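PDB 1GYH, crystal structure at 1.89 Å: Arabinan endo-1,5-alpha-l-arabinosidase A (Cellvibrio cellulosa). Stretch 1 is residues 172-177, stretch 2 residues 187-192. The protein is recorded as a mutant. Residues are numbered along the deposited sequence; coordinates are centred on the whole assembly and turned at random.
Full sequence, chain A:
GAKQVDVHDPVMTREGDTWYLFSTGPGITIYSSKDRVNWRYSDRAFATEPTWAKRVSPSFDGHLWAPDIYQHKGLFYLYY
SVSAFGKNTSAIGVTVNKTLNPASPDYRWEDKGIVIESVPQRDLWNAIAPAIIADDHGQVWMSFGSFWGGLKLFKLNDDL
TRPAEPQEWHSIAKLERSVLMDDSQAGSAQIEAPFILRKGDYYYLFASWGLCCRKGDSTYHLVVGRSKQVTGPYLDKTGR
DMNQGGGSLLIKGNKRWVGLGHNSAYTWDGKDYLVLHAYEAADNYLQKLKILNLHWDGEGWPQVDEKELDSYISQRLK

Stretch 1, residues 172-177: IAKLER
Stretch 2 (187-192) GSAQIE

An extended segment and a bent one that straightens into strand meet through a small apolar row of alanine, leucine and isoleucine side chains, continued at one end by two bridging waters, with no direct hydrogen bond between them. They run antiparallel, with Leu-175 opposite Ala-189 (CA to CA 4.9 Å), and together bury 326 Å². Stretch 1 is strand at 172-173 and then stays extended, phi/psi -155/147 at Ala-173, -155/150 at Lys-174, -122/168 at Leu-175, -63/141 at Glu-176 and -164/132 at Arg-177. Stretch 2 passes through Ser-188 (-97/0), Ala-189 (-79/84) and Gln-190 (-85/78) before becoming strand at Ile-191 (-141/132); a weak hydrogen bond from Ile-191 N to Ala-189 O (2.9 Å) closes the bend.

Ala-173, Leu-175, Ala-189 and Ile-191 all point CB toward the other stretch, whereas Lys-174 (m, t, -142°, t) and Gln-190 (m, t) direct theirs away. Ala-173, Ala-189 and Ile-191 are buried; Leu-175 stays partly exposed. Leu-175 (m, t) is the most covered, 73 Å²: its CB lies 3.8 Å from Ala-189 CB and its CD1 3.7 Å from Ile-191 CB. Ile-191, fully extended (t, t), carries CD1 to 3.6 Å from Ala-173 CB; the short alanine methyl leaves room for that tip.

Beyond Leu-175, two waters bridge Glu-176 O to Ser-188. Glu-176 O accepts from water 1 (2.9 Å) and water 2 (2.8 Å); water 1 also hydrogen-bonds Ser-188 OG (2.8 Å, chi1 p), and water 2 accepts from Ser-188 N (2.9 Å). Glu-176 (t, p, chi3 83°) leaves sideways and its end leads away; its OE2 takes a weak hydrogen bond from Arg-177 N (3.0 Å).

Arg-177 (t, t, t, chi4 96°) brings NH1 to 3.9 Å from Gly-187 N, the guanidinium oblique to it. The backbone at Gly-187 (90/-174) calls for glycine: a CB would jam against the preceding carbonyl and sit 2.9 Å from Arg-177 NH1.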

# COMPACT_ATOMS: atom_id res chain seq x y z
N ILE A 172 -9.69 -11.90 2.70
CA ILE A 172 -8.86 -11.75 3.91
C ILE A 172 -9.40 -10.74 4.92
O ILE A 172 -9.16 -10.88 6.11
CB ILE A 172 -7.34 -11.51 3.55
CG1 ILE A 172 -7.11 -10.22 2.73
CG2 ILE A 172 -6.76 -12.79 2.87
CD1 ILE A 172 -5.63 -9.84 2.43
N ALA A 173 -10.14 -9.70 4.47
CA ALA A 173 -10.77 -8.78 5.40
C ALA A 173 -11.98 -8.13 4.73
O ALA A 173 -11.93 -7.85 3.55
CB ALA A 173 -9.82 -7.70 5.86
N LYS A 174 -13.00 -7.85 5.53
CA LYS A 174 -14.29 -7.33 5.03
C LYS A 174 -15.00 -6.56 6.12
O LYS A 174 -14.84 -6.86 7.33
CB LYS A 174 -15.22 -8.49 4.60
CG LYS A 174 -14.78 -9.41 3.46
CD LYS A 174 -15.90 -10.44 3.21
CE LYS A 174 -15.49 -11.83 2.88
NZ LYS A 174 -16.69 -12.79 2.91
N LEU A 175 -15.80 -5.55 5.72
CA LEU A 175 -16.78 -4.94 6.60
C LEU A 175 -18.19 -5.06 5.95
O LEU A 175 -18.30 -5.45 4.78
CB LEU A 175 -16.45 -3.50 6.87
CG LEU A 175 -15.14 -3.24 7.64
CD1 LEU A 175 -14.74 -1.76 7.60
CD2 LEU A 175 -15.33 -3.70 9.07
N GLU A 176 -19.24 -4.77 6.73
CA GLU A 176 -20.61 -5.15 6.35
C GLU A 176 -21.03 -4.43 5.05
O GLU A 176 -20.66 -3.28 4.85
CB GLU A 176 -21.60 -4.81 7.47
CG GLU A 176 -23.05 -5.25 7.23
CD GLU A 176 -23.20 -6.74 7.03
OE1 GLU A 176 -23.27 -7.47 8.06
OE2 GLU A 176 -23.25 -7.20 5.86
N ARG A 177 -21.75 -5.16 4.21
CA ARG A 177 -22.42 -4.67 2.98
C ARG A 177 -23.44 -5.68 2.51
O ARG A 177 -23.17 -6.90 2.42
CB ARG A 177 -21.39 -4.45 1.86
CG ARG A 177 -22.02 -3.88 0.54
CD ARG A 177 -21.23 -4.22 -0.73
NE ARG A 177 -21.80 -3.63 -1.96
CZ ARG A 177 -21.40 -2.48 -2.53
NH1 ARG A 177 -20.46 -1.72 -1.99
NH2 ARG A 177 -21.99 -2.07 -3.64
N GLY A 187 -20.02 2.01 -0.82
CA GLY A 187 -20.61 1.47 0.37
C GLY A 187 -20.04 2.12 1.63
O GLY A 187 -19.27 3.10 1.58
N SER A 188 -20.45 1.56 2.76
CA SER A 188 -20.08 2.03 4.09
C SER A 188 -18.91 1.24 4.71
O SER A 188 -18.50 1.53 5.82
CB SER A 188 -21.28 1.93 5.04
OG SER A 188 -21.72 0.58 5.14
N ALA A 189 -18.39 0.27 3.97
CA ALA A 189 -17.26 -0.56 4.39
C ALA A 189 -15.92 0.23 4.19
O ALA A 189 -15.26 0.11 3.16
CB ALA A 189 -17.28 -1.83 3.60
N GLN A 190 -15.56 1.06 5.17
CA GLN A 190 -14.40 1.94 5.06
C GLN A 190 -13.16 1.15 5.49
O GLN A 190 -12.68 1.28 6.62
CB GLN A 190 -14.59 3.22 5.90
CG GLN A 190 -15.91 4.01 5.56
CD GLN A 190 -16.26 5.15 6.47
OE1 GLN A 190 -17.25 5.90 6.17
NE2 GLN A 190 -15.50 5.36 7.53
N ILE A 191 -12.70 0.31 4.56
CA ILE A 191 -11.53 -0.53 4.72
C ILE A 191 -10.77 -0.58 3.42
O ILE A 191 -11.37 -0.79 2.36
CB ILE A 191 -11.90 -2.01 5.18
CG1 ILE A 191 -10.62 -2.84 5.34
CG2 ILE A 191 -12.90 -2.74 4.21
CD1 ILE A 191 -10.83 -4.23 5.87
N GLU A 192 -9.46 -0.38 3.48
CA GLU A 192 -8.63 -0.45 2.26
C GLU A 192 -7.14 -0.68 2.57
O GLU A 192 -6.71 -0.63 3.72
CB GLU A 192 -8.78 0.85 1.41
CG GLU A 192 -8.22 2.12 2.03
CD GLU A 192 -8.53 3.39 1.25
OE1 GLU A 192 -9.29 3.31 0.22
OE2 GLU A 192 -8.03 4.48 1.68
O HOH W 1 -20.22 -1.15 6.70
O HOH W 2 -21.06 -1.26 2.89